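Long-range contacts in protein phosphatase 2C (Toxoplasma gondii, PDB 3D8K), which probably removes phosphate from phosphoserine and phosphothreonine residues of proteins, as a metal-dependent serine/threonine phosphatase of the PP2C family: residues C[24-29]-C[36-41]; C[104-109]-C[173-178]; C[117-122]-C[154-159]; C[179-184]-C[264-269]; C[273-278]-C[308-313]. All coordinates share one frame; numbering follows the deposited sequence.

Contact 1 of 5, residues C[24-29]-C[36-41]; sequences RPTSES and VVVEGM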
# COMPACT_ATOMS: atom_id res chain seq x y z
N ARG C 24 -0.84 20.21 9.96
CA ARG C 24 -2.08 20.75 10.48
C ARG C 24 -1.90 22.05 11.22
O ARG C 24 -1.55 22.06 12.40
CB ARG C 24 -2.76 19.73 11.37
CG ARG C 24 -3.21 18.52 10.60
CD ARG C 24 -2.76 17.25 11.26
NE ARG C 24 -2.99 16.12 10.38
CZ ARG C 24 -4.15 15.89 9.79
NH1 ARG C 24 -5.17 16.71 10.00
NH2 ARG C 24 -4.30 14.84 8.99
N PRO C 25 -2.09 23.18 10.54
CA PRO C 25 -1.95 24.47 11.20
C PRO C 25 -3.20 24.80 12.00
O PRO C 25 -4.30 24.37 11.67
CB PRO C 25 -1.76 25.44 10.02
CG PRO C 25 -1.08 24.61 9.00
CD PRO C 25 -1.88 23.33 9.08
N THR C 26 -3.02 25.54 13.09
CA THR C 26 -4.14 26.00 13.90
C THR C 26 -3.93 27.50 13.79
O THR C 26 -2.80 27.95 13.70
CB THR C 26 -4.02 25.55 15.39
OG1 THR C 26 -5.12 26.07 16.15
CG2 THR C 26 -2.74 26.04 16.00
N SER C 27 -5.00 28.28 13.77
CA SER C 27 -4.86 29.72 13.66
C SER C 27 -6.15 30.40 14.07
O SER C 27 -7.10 29.73 14.48
CB SER C 27 -4.52 30.11 12.20
OG SER C 27 -5.57 29.81 11.29
N GLU C 28 -6.16 31.73 14.00
CA GLU C 28 -7.33 32.57 14.29
C GLU C 28 -7.66 32.95 15.73
O GLU C 28 -6.79 32.95 16.60
CB GLU C 28 -8.57 31.94 13.64
CG GLU C 28 -9.62 32.94 13.24
CD GLU C 28 -10.88 32.27 12.74
OE1 GLU C 28 -10.76 31.31 11.94
OE2 GLU C 28 -11.98 32.70 13.14
N SER C 29 -8.94 33.28 15.94
CA SER C 29 -9.53 33.71 17.21
C SER C 29 -9.78 35.21 17.16
O SER C 29 -10.39 35.68 16.21
CB SER C 29 -8.65 33.38 18.42
OG SER C 29 -9.06 32.14 18.98
N VAL C 36 0.35 28.25 13.90
CA VAL C 36 1.13 27.13 14.40
C VAL C 36 0.88 25.83 13.68
O VAL C 36 -0.27 25.46 13.41
CB VAL C 36 0.91 26.91 15.92
CG1 VAL C 36 -0.04 27.96 16.45
CG2 VAL C 36 0.43 25.50 16.20
N VAL C 37 1.97 25.16 13.35
CA VAL C 37 1.93 23.87 12.70
C VAL C 37 2.02 22.92 13.88
O VAL C 37 3.12 22.58 14.32
CB VAL C 37 3.15 23.64 11.80
CG1 VAL C 37 2.99 22.33 11.05
CG2 VAL C 37 3.32 24.79 10.84
N VAL C 38 0.86 22.51 14.39
CA VAL C 38 0.82 21.61 15.54
C VAL C 38 1.54 20.30 15.29
O VAL C 38 2.14 19.74 16.20
CB VAL C 38 -0.62 21.28 15.94
CG1 VAL C 38 -0.65 20.78 17.39
CG2 VAL C 38 -1.51 22.49 15.73
N GLU C 39 1.49 19.81 14.06
CA GLU C 39 2.14 18.57 13.70
C GLU C 39 2.19 18.37 12.19
O GLU C 39 1.26 18.74 11.48
CB GLU C 39 1.39 17.39 14.34
CG GLU C 39 1.67 16.04 13.70
CD GLU C 39 2.42 15.09 14.60
OE1 GLU C 39 3.59 15.39 14.92
OE2 GLU C 39 1.83 14.06 14.99
N GLY C 40 3.28 17.78 11.72
CA GLY C 40 3.47 17.52 10.31
C GLY C 40 4.35 16.29 10.17
O GLY C 40 5.02 15.90 11.13
N MSE C 41 4.36 15.68 8.98
CA MSE C 41 5.16 14.49 8.73
C MSE C 41 5.83 14.54 7.35
O MSE C 41 5.17 14.41 6.32
CB MSE C 41 4.27 13.25 8.82
CG MSE C 41 5.00 11.93 8.64
SE MSE C 41 3.70 10.44 8.64
CE MSE C 41 4.94 9.01 8.03

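Contact 2 of 5, residues C[104-109]-C[173-178]; sequences GSSALI and LGNSRC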
# COMPACT_ATOMS: atom_id res chain seq x y z
N GLY C 104 7.15 40.50 8.18
CA GLY C 104 6.84 40.38 9.59
C GLY C 104 6.55 39.01 10.18
O GLY C 104 5.40 38.57 10.17
N SER C 105 7.58 38.33 10.69
CA SER C 105 7.39 37.02 11.33
C SER C 105 8.62 36.26 11.85
O SER C 105 9.62 36.09 11.14
CB SER C 105 6.56 36.08 10.45
OG SER C 105 6.49 34.80 11.05
N SER C 106 8.51 35.81 13.10
CA SER C 106 9.55 35.05 13.76
C SER C 106 9.21 33.61 13.48
O SER C 106 8.13 33.30 12.98
CB SER C 106 9.52 35.23 15.27
OG SER C 106 8.45 34.49 15.82
N ALA C 107 10.14 32.73 13.82
CA ALA C 107 9.93 31.33 13.58
C ALA C 107 10.59 30.46 14.63
O ALA C 107 11.60 30.82 15.24
CB ALA C 107 10.46 30.96 12.22
N LEU C 108 9.99 29.30 14.83
CA LEU C 108 10.49 28.32 15.77
C LEU C 108 10.07 26.97 15.20
O LEU C 108 8.87 26.69 15.06
CB LEU C 108 9.88 28.52 17.14
CG LEU C 108 10.70 27.95 18.29
CD1 LEU C 108 9.82 27.96 19.53
CD2 LEU C 108 11.18 26.54 17.99
N ILE C 109 11.04 26.15 14.84
CA ILE C 109 10.73 24.85 14.28
C ILE C 109 11.32 23.73 15.11
O ILE C 109 12.48 23.77 15.49
CB ILE C 109 11.25 24.73 12.85
CG1 ILE C 109 10.75 25.91 12.01
CG2 ILE C 109 10.80 23.40 12.27
CD1 ILE C 109 11.04 25.81 10.53
N LEU C 173 14.40 31.22 15.35
CA LEU C 173 14.69 32.46 14.65
C LEU C 173 13.67 33.49 15.10
O LEU C 173 12.60 33.61 14.52
CB LEU C 173 14.55 32.26 13.13
CG LEU C 173 14.91 33.46 12.25
CD1 LEU C 173 16.42 33.63 12.21
CD2 LEU C 173 14.37 33.23 10.86
N GLY C 174 14.00 34.23 16.15
CA GLY C 174 13.06 35.23 16.64
C GLY C 174 12.97 35.23 18.14
O GLY C 174 13.88 34.76 18.83
N ASN C 175 11.86 35.73 18.66
CA ASN C 175 11.68 35.81 20.10
C ASN C 175 10.81 34.72 20.72
O ASN C 175 10.38 34.85 21.86
CB ASN C 175 11.12 37.19 20.47
CG ASN C 175 9.82 37.51 19.73
OD1 ASN C 175 9.39 36.76 18.84
ND2 ASN C 175 9.21 38.63 20.09
N SER C 176 10.54 33.65 19.98
CA SER C 176 9.74 32.58 20.56
C SER C 176 10.64 31.75 21.46
O SER C 176 11.87 31.81 21.35
CB SER C 176 9.12 31.70 19.48
OG SER C 176 8.02 32.35 18.87
N ARG C 177 10.03 30.99 22.36
CA ARG C 177 10.79 30.17 23.30
C ARG C 177 10.35 28.72 23.28
O ARG C 177 9.19 28.41 23.04
CB ARG C 177 10.69 30.76 24.70
CG ARG C 177 10.88 32.26 24.69
CD ARG C 177 11.12 32.86 26.06
NE ARG C 177 12.54 32.85 26.42
CZ ARG C 177 13.10 33.73 27.25
NH1 ARG C 177 12.35 34.68 27.80
NH2 ARG C 177 14.39 33.66 27.53
N CYS C 178 11.31 27.84 23.55
CA CYS C 178 11.06 26.41 23.53
C CYS C 178 11.80 25.75 24.70
O CYS C 178 13.02 25.85 24.79
CB CYS C 178 11.56 25.86 22.20
SG CYS C 178 11.32 24.11 21.98

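Contact 3 of 5, residues C[117-122]-C[154-159]; sequences KPTEAR and NFRRDP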
# COMPACT_ATOMS: atom_id res chain seq x y z
N LYS C 117 17.13 2.44 19.32
CA LYS C 117 18.49 2.13 19.73
C LYS C 117 19.53 3.23 19.53
O LYS C 117 20.31 3.21 18.58
CB LYS C 117 18.95 0.84 19.05
CG LYS C 117 18.39 -0.41 19.68
CD LYS C 117 17.24 -1.00 18.89
CE LYS C 117 17.75 -1.76 17.66
NZ LYS C 117 16.73 -2.63 16.99
N PRO C 118 19.57 4.21 20.44
CA PRO C 118 20.53 5.31 20.35
C PRO C 118 21.96 4.84 20.56
O PRO C 118 22.22 3.96 21.38
CB PRO C 118 20.07 6.25 21.44
CG PRO C 118 19.57 5.29 22.47
CD PRO C 118 18.77 4.32 21.67
N THR C 119 22.89 5.44 19.81
CA THR C 119 24.30 5.09 19.89
C THR C 119 25.08 5.98 20.86
O THR C 119 25.20 5.67 22.04
CB THR C 119 24.93 5.16 18.50
OG1 THR C 119 24.68 6.45 17.93
CG2 THR C 119 24.31 4.11 17.61
N GLU C 120 25.62 7.09 20.36
CA GLU C 120 26.36 7.98 21.23
C GLU C 120 26.61 9.37 20.66
O GLU C 120 26.49 9.59 19.45
CB GLU C 120 27.68 7.34 21.62
CG GLU C 120 28.43 6.72 20.47
CD GLU C 120 29.76 6.10 20.90
OE1 GLU C 120 30.39 5.44 20.05
OE2 GLU C 120 30.17 6.27 22.07
N ALA C 121 26.96 10.30 21.54
CA ALA C 121 27.21 11.68 21.15
C ALA C 121 28.00 12.41 22.23
O ALA C 121 28.01 12.01 23.38
CB ALA C 121 25.89 12.39 20.89
N ARG C 122 28.68 13.49 21.85
CA ARG C 122 29.42 14.26 22.82
C ARG C 122 28.35 15.20 23.32
O ARG C 122 27.69 15.86 22.53
CB ARG C 122 30.58 14.99 22.16
CG ARG C 122 31.50 14.02 21.44
CD ARG C 122 32.73 14.69 20.88
NE ARG C 122 33.03 14.25 19.52
CZ ARG C 122 32.32 14.58 18.44
NH1 ARG C 122 31.26 15.38 18.56
NH2 ARG C 122 32.67 14.13 17.25
N ASN C 154 27.58 7.50 26.17
CA ASN C 154 27.33 6.26 25.45
C ASN C 154 25.94 5.79 25.84
O ASN C 154 25.78 5.16 26.89
CB ASN C 154 28.35 5.19 25.82
CG ASN C 154 28.25 3.96 24.93
OD1 ASN C 154 27.17 3.62 24.46
ND2 ASN C 154 29.37 3.28 24.72
N PHE C 155 24.94 6.09 25.01
CA PHE C 155 23.57 5.71 25.30
C PHE C 155 23.40 4.21 25.35
O PHE C 155 22.48 3.71 25.97
CB PHE C 155 22.63 6.28 24.24
CG PHE C 155 22.59 7.78 24.20
CD1 PHE C 155 21.89 8.49 25.16
CD2 PHE C 155 23.29 8.47 23.22
CE1 PHE C 155 21.88 9.88 25.14
CE2 PHE C 155 23.28 9.86 23.19
CZ PHE C 155 22.58 10.57 24.16
N ARG C 156 24.31 3.50 24.69
CA ARG C 156 24.25 2.05 24.66
C ARG C 156 24.44 1.50 26.08
O ARG C 156 23.94 0.43 26.40
CB ARG C 156 25.33 1.51 23.72
CG ARG C 156 25.57 2.39 22.48
CD ARG C 156 26.41 1.69 21.41
NE ARG C 156 25.67 0.59 20.78
CZ ARG C 156 24.54 0.74 20.11
NH1 ARG C 156 24.00 1.95 19.97
NH2 ARG C 156 23.92 -0.32 19.59
N ARG C 157 25.16 2.24 26.91
CA ARG C 157 25.42 1.82 28.28
C ARG C 157 24.81 2.78 29.30
O ARG C 157 25.35 2.99 30.39
CB ARG C 157 26.94 1.68 28.51
CG ARG C 157 27.73 2.96 28.32
CD ARG C 157 29.22 2.68 28.13
NE ARG C 157 29.99 3.93 27.99
CZ ARG C 157 31.21 4.01 27.47
NH1 ARG C 157 31.83 2.92 27.03
NH2 ARG C 157 31.81 5.19 27.38
N ASP C 158 23.68 3.36 28.92
CA ASP C 158 22.95 4.29 29.78
C ASP C 158 21.67 3.57 30.22
O ASP C 158 20.94 3.01 29.40
CB ASP C 158 22.57 5.56 29.00
CG ASP C 158 22.04 6.67 29.89
OD1 ASP C 158 21.51 6.36 30.98
OD2 ASP C 158 22.15 7.85 29.50
N PRO C 159 21.40 3.57 31.54
CA PRO C 159 20.21 2.91 32.09
C PRO C 159 18.95 3.57 31.58
O PRO C 159 18.09 2.93 30.98
CB PRO C 159 20.39 3.09 33.59
CG PRO C 159 21.88 3.13 33.75
CD PRO C 159 22.28 4.03 32.62

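Contact 4 of 5, residues C[179-184]-C[264-269]; sequences VLKSGR and DIVAGT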
# COMPACT_ATOMS: atom_id res chain seq x y z
N VAL C 179 11.07 25.08 25.58
CA VAL C 179 11.72 24.45 26.73
C VAL C 179 11.46 22.95 26.88
O VAL C 179 10.41 22.44 26.48
CB VAL C 179 11.31 25.13 28.05
CG1 VAL C 179 11.35 26.63 27.88
CG2 VAL C 179 9.94 24.67 28.48
N LEU C 180 12.44 22.26 27.46
CA LEU C 180 12.33 20.82 27.66
C LEU C 180 12.01 20.52 29.12
O LEU C 180 12.70 21.00 30.02
CB LEU C 180 13.64 20.12 27.29
CG LEU C 180 13.64 18.68 26.75
CD1 LEU C 180 14.80 17.90 27.35
CD2 LEU C 180 12.33 17.99 27.06
N LYS C 181 10.96 19.74 29.35
CA LYS C 181 10.59 19.36 30.71
C LYS C 181 11.02 17.94 30.97
O LYS C 181 10.89 17.07 30.11
CB LYS C 181 9.07 19.43 30.94
CG LYS C 181 8.51 20.80 31.26
CD LYS C 181 7.03 20.70 31.63
CE LYS C 181 6.82 20.07 32.99
NZ LYS C 181 7.59 20.77 34.07
N SER C 182 11.52 17.70 32.17
CA SER C 182 11.95 16.37 32.55
C SER C 182 11.78 16.29 34.06
O SER C 182 12.57 16.89 34.81
CB SER C 182 13.42 16.15 32.16
OG SER C 182 13.74 14.77 32.14
N GLY C 183 10.74 15.58 34.49
CA GLY C 183 10.47 15.44 35.91
C GLY C 183 10.08 16.78 36.51
O GLY C 183 8.99 17.29 36.23
N ARG C 184 10.95 17.34 37.33
CA ARG C 184 10.71 18.63 37.96
C ARG C 184 11.70 19.61 37.38
O ARG C 184 11.92 20.70 37.90
CB ARG C 184 10.91 18.55 39.48
CG ARG C 184 9.62 18.38 40.27
CD ARG C 184 8.65 19.49 39.92
NE ARG C 184 7.55 19.62 40.87
CZ ARG C 184 6.82 18.62 41.35
NH1 ARG C 184 7.07 17.36 40.97
NH2 ARG C 184 5.82 18.88 42.17
N ASP C 264 8.65 16.06 28.26
CA ASP C 264 7.70 16.89 27.51
C ASP C 264 8.41 18.08 26.86
O ASP C 264 9.45 18.52 27.35
CB ASP C 264 6.61 17.45 28.43
CG ASP C 264 5.47 16.49 28.65
OD1 ASP C 264 5.74 15.35 29.11
OD2 ASP C 264 4.30 16.86 28.39
N ILE C 265 7.84 18.58 25.77
CA ILE C 265 8.40 19.74 25.08
C ILE C 265 7.36 20.84 25.13
O ILE C 265 6.19 20.62 24.81
CB ILE C 265 8.71 19.46 23.62
CG1 ILE C 265 9.78 18.40 23.52
CG2 ILE C 265 9.24 20.73 22.96
CD1 ILE C 265 10.06 18.02 22.10
N VAL C 266 7.78 22.02 25.52
CA VAL C 266 6.86 23.14 25.61
C VAL C 266 7.36 24.35 24.84
O VAL C 266 8.53 24.72 24.92
CB VAL C 266 6.62 23.50 27.06
CG1 VAL C 266 5.80 24.79 27.15
CG2 VAL C 266 5.89 22.35 27.73
N ALA C 267 6.45 24.97 24.10
CA ALA C 267 6.78 26.13 23.29
C ALA C 267 5.68 27.17 23.33
O ALA C 267 4.55 26.89 23.71
CB ALA C 267 7.05 25.71 21.86
N GLY C 268 6.03 28.39 22.96
CA GLY C 268 5.05 29.46 22.96
C GLY C 268 5.56 30.73 22.33
O GLY C 268 6.77 31.00 22.30
N THR C 269 4.64 31.53 21.80
CA THR C 269 5.01 32.80 21.19
C THR C 269 5.53 33.73 22.30
O THR C 269 5.31 33.49 23.48
CB THR C 269 3.79 33.43 20.51
OG1 THR C 269 2.80 33.76 21.49
CG2 THR C 269 3.17 32.45 19.54

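Contact 5 of 5, residues C[273-278]-C[308-313]; sequences FAHFRS and KRRKVT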
# COMPACT_ATOMS: atom_id res chain seq x y z
N PHE C 273 5.12 33.79 27.15
CA PHE C 273 6.03 33.97 28.26
C PHE C 273 6.27 35.44 28.60
O PHE C 273 7.15 35.77 29.40
CB PHE C 273 7.37 33.29 27.94
CG PHE C 273 7.23 31.88 27.44
CD1 PHE C 273 8.35 31.18 27.01
CD2 PHE C 273 6.00 31.24 27.40
CE1 PHE C 273 8.25 29.87 26.54
CE2 PHE C 273 5.88 29.93 26.94
CZ PHE C 273 7.01 29.24 26.51
N ALA C 274 5.47 36.30 28.01
CA ALA C 274 5.57 37.75 28.18
C ALA C 274 5.95 38.37 29.52
O ALA C 274 6.89 39.17 29.57
CB ALA C 274 4.30 38.39 27.70
N HIS C 275 5.24 38.04 30.60
CA HIS C 275 5.53 38.68 31.89
C HIS C 275 6.20 37.93 33.04
O HIS C 275 5.56 37.58 34.02
CB HIS C 275 4.24 39.30 32.44
CG HIS C 275 3.76 40.48 31.67
ND1 HIS C 275 3.40 40.42 30.35
CD2 HIS C 275 3.53 41.76 32.06
CE1 HIS C 275 2.97 41.61 29.95
NE2 HIS C 275 3.04 42.44 30.97
N PHE C 276 7.51 37.73 32.94
CA PHE C 276 8.23 37.07 34.01
C PHE C 276 9.43 37.89 34.41
O PHE C 276 10.21 38.32 33.57
CB PHE C 276 8.67 35.67 33.59
CG PHE C 276 7.61 34.63 33.77
CD1 PHE C 276 6.81 34.22 32.71
CD2 PHE C 276 7.41 34.04 35.02
CE1 PHE C 276 5.83 33.25 32.89
CE2 PHE C 276 6.44 33.07 35.20
CZ PHE C 276 5.65 32.68 34.13
N ARG C 277 9.59 38.10 35.71
CA ARG C 277 10.70 38.88 36.24
C ARG C 277 12.08 38.40 35.76
O ARG C 277 13.08 39.09 35.94
CB ARG C 277 10.66 38.85 37.77
CG ARG C 277 10.83 37.46 38.37
CD ARG C 277 10.53 37.47 39.85
NE ARG C 277 11.09 36.30 40.51
CZ ARG C 277 11.07 36.10 41.82
NH1 ARG C 277 10.51 37.00 42.62
NH2 ARG C 277 11.63 35.02 42.35
N SER C 278 12.12 37.22 35.14
CA SER C 278 13.37 36.66 34.64
C SER C 278 13.11 35.47 33.74
O SER C 278 12.01 34.91 33.73
CB SER C 278 14.25 36.21 35.81
OG SER C 278 13.70 35.04 36.41
N LYS C 308 -2.83 35.19 30.10
CA LYS C 308 -3.94 36.12 30.05
C LYS C 308 -4.16 36.55 31.50
O LYS C 308 -4.73 37.61 31.76
CB LYS C 308 -5.17 35.41 29.48
CG LYS C 308 -6.09 36.27 28.62
CD LYS C 308 -6.71 37.41 29.43
CE LYS C 308 -7.76 38.17 28.63
NZ LYS C 308 -8.88 37.27 28.20
N ARG C 309 -3.69 35.73 32.43
CA ARG C 309 -3.83 36.02 33.86
C ARG C 309 -2.82 37.09 34.19
O ARG C 309 -3.06 37.97 35.02
CB ARG C 309 -3.55 34.77 34.70
CG ARG C 309 -3.95 34.92 36.15
CD ARG C 309 -4.94 33.83 36.54
NE ARG C 309 -4.30 32.52 36.58
CZ ARG C 309 -4.96 31.36 36.68
NH1 ARG C 309 -6.29 31.35 36.74
NH2 ARG C 309 -4.29 30.22 36.72
N ARG C 310 -1.65 36.99 33.57
CA ARG C 310 -0.63 38.01 33.72
C ARG C 310 -1.15 38.93 32.62
O ARG C 310 -2.10 38.56 31.92
CB ARG C 310 0.76 37.45 33.38
CG ARG C 310 1.31 36.48 34.42
CD ARG C 310 2.68 35.89 34.07
NE ARG C 310 2.62 34.93 32.98
CZ ARG C 310 3.02 35.19 31.74
NH1 ARG C 310 3.52 36.37 31.44
NH2 ARG C 310 2.91 34.27 30.80
N LYS C 311 -0.61 40.12 32.45
CA LYS C 311 -1.17 40.96 31.41
C LYS C 311 -0.93 40.43 30.00
O LYS C 311 0.12 39.85 29.69
CB LYS C 311 -0.64 42.39 31.52
CG LYS C 311 -1.63 43.34 32.18
CD LYS C 311 -2.85 43.56 31.30
CE LYS C 311 -3.76 44.62 31.89
NZ LYS C 311 -4.27 44.21 33.22
N VAL C 312 -1.93 40.59 29.14
CA VAL C 312 -1.83 40.16 27.76
C VAL C 312 -1.51 41.45 27.01
O VAL C 312 -2.12 42.49 27.28
CB VAL C 312 -3.16 39.58 27.22
CG1 VAL C 312 -3.88 38.83 28.32
CG2 VAL C 312 -4.05 40.68 26.64
N THR C 313 -0.56 41.39 26.11
CA THR C 313 -0.19 42.57 25.35
C THR C 313 -0.30 42.16 23.90
O THR C 313 -1.26 42.52 23.21
CB THR C 313 1.25 43.01 25.69
OG1 THR C 313 1.36 43.21 27.11
CG2 THR C 313 1.61 44.30 24.98

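Contact 1 of 5, residues C[24-29]-C[36-41]
Pro25 and Val37 form an antiparallel non-hydrogen-bonded pair with their CA atoms 4.2 Å apart, and strands 24-26 and 36-41 run at 139° to each other. Next to it lies the hydrogen-bonded pair of Thr26 and Val36, with Thr26 N donating to Val36 O (2.8 Å) and Val36 N to Thr26 O. Its side chains meet by methyl groups: Thr26 CG2 sits against CG2 and CG1 of Val36, the two side chains passing at a slant, and lies 3.8 Å from Val38 CG2. OG1 is anti to the backbone N (chi1 178°), CG2 takes the place between the backbone N and the carbonyl carbon, and OG1 has a weak hydrogen bond to Glu353. The two strands make a beta hairpin at the border of the six-stranded sheet, and beyond Pro25 a classic beta bulge interrupts its regular pairing. Val38 and Glu39 together face Arg24: Val38 N donates to Arg24 O (3.2 Å), whereas Arg24 N reaches Glu39 O (3.0 Å). Val38 adopts helical backbone angles, and its CG2 rests 3.4 Å from Arg24 O. The bulged carbonyl, Val38 O, accepts a hydrogen bond from His51 on strand 48-55, while the Arg24 side chain turns to helix 10-18, where NH2 bonds weakly to Arg12 O.

Contact 2 of 5, residues C[104-109]-C[173-178]
Ala107 and Leu173 pair at the point where the chain leaves one sheet of the PP2C beta sandwich for the other: strand 165-173 ends beside strand 106-115, and residues 174-176 lead across to strand 177-182. The sequence LGNSR here probably corresponds to the GDSR motif common in the family. Ala107 N donates to Leu173 O (2.7 Å) and Leu173 N to Ala107 O (2.8 Å), closing an antiparallel hydrogen-bonded pair. The chain then turns at Gly174, whose backbone angles favour glycine, and its N bonds to His193 ND1. Ser106 CB packs 3.8 Å from Gly174 CA. Ser106 OG lies between the backbone N and the carbonyl carbon (chi1 76°) and faces Ser176 OG and Asn175 OD1 at 3.8 and 3.9 Å, too far to bond; its partner is instead Asp55 O, through a weak hydrogen bond. Farther along, Leu108 reaches the departing chain with CD1, which lies 3.8 Å from both Ser176 CB and Cys178 CB and 3.6 Å from Arg177 O. Polar pairing thus stops at Leu173; beyond it van der Waals contact joins the two segments, with a buried leucine methyl lying where the strands of the two sheets diverge.

Contact 3 of 5, residues C[117-122]-C[154-159]
Pro118 and Phe155 meet in a surface contact at the end of a small three-stranded antiparallel sheet, where strand 150-154 gives way to a short 3-10 turn beside the start of strand 120-124. The proline ring crosses the phenylalanine side chain at about a right angle, its CG 3.7 Å from Phe155 CB. The aromatic ring turns an edge to the backbone of 117-122: the carbonyl carbon of Thr119 and the N of Glu120 lie in the ring plane, and Glu120 CA is 3.7 Å from Phe155 CD2. Ala121 CB approaches Phe155 CE2 at 4.3 Å. Phe258 adds an edge-to-face partner. Glu120 and Asn154 make the last antiparallel bridge of the pair, non-hydrogen-bonded, with CA atoms 4.7 Å apart; past it, Phe155 N gives only a weak bond to Thr119 O (3.0 Å, 125°). Arg156 lies side by side with Thr119, both pointing the same way. Its chain bends at chi3 (69°), which swings NE round; Arg156 NH1 ends beside the Thr119 CG2 methyl (3.2 Å), and Thr119 N is in plane at the guanidinium edge. Both residues pack on Glu83 of the second subunit, and Lys117 NZ forms a salt bridge with Glu84 of that subunit.

Contact 4 of 5, residues C[179-184]-C[264-269]
The peptide groups of Val179 and Val266 bond to each other in both directions: Val179 N donates to Val266 O at 2.6 Å and Val266 N to Val179 O at 2.8 Å. The second hydrogen-bonded pair, Lys181 with Asp264, is held by two further straight bonds, Lys181 N to Asp264 O (2.8 Å) and Asp264 N to Lys181 O (3.1 Å). On the sheet itself, Val179, Lys181, Asp264 and Val266 occupy one face, Leu180 and Ile265 the opposite one. Strands 179-182 and 264-268 are antiparallel neighbours, at 148°, in the larger sheet of the PP2C beta sandwich, between strands 185-188 and 316-322. On the first face the two valines lie side by side, pointing the same way, with Val179 CG2 3.8 Å from Val266 CB. CB atoms of Lys181 and Asp264 approach at 4.0 Å, but the lysine chain then bends at chi3 (72°), which turns CE aside, and NZ goes to the backbone of helix 279-288, bonding to Ile286 O and weakly to Ala287 O. On the other face Leu180 CD2 comes within 4.4 Å of Ile265 CG1, a loose apolar contact. Outer partners are Ile187 and Leu189 for Leu180, and Val320 for Val266.

Contact 5 of 5, residues C[273-278]-C[308-313]
Arg310 and Phe276 cross at about a right angle. Phe276 CE1 stands over one face of the guanidinium, 3.5 Å above its plane and offset toward the rim, 3.6 Å from Arg310 CZ; ring and guanidinium are tilted 37° apart. Arg310 extends straight as far as CD and then bends at chi3 (-72°), which turns NE toward Phe276 CE1. His275 slides past Arg310 in the opposite direction: its CB lies in plane at the guanidinium edge while the imidazole is canted 45° to the guanidinium. NH1 is modelled beside His275 N, a pairing of two donors whose closeness is doubtful; NH2 has a weak hydrogen bond to Ala272 O. The imidazole runs alongside Lys311, the two pointing the same way. Lys311 CA lies over one face of the His275 ring, Lys311 CB is 3.7 Å from His275 NE2, and Thr313 OG1 lies in plane at the edge, 3.6 Å from His275 CE1. In this mostly exposed contact a loop meets the exit of a helix: Arg310 is the first residue to leave helix 296-309, and the 273-278 loop comes from strand 264-268 and leads into helix 279-288, N-capped by Ser278, against which Phe276 packs through Ala281, Ile282 and Ala285.

In the fold
From the N terminus, contact 1 closes first, a hairpin in the six-stranded sheet. Contact 2 then closes the long loop between 104-109 and 173-178, and contact 3 is nested inside it, on an excursion about 31 Å away (centre to centre) that meets a second subunit. Contacts 4 and 5 follow in series, closing loops from 179-184 to 264-269 and from 273-278 to 308-313; none of the five cross. Contact 2 links the two sheets and shares strand 177-182 with contact 4, touching it where Arg177 O probably bonds to Gly268 N. Phe273 of contact 5 packs on Arg177 and Gly268, bringing the loop between strand 264-268 and helix 279-288 against both.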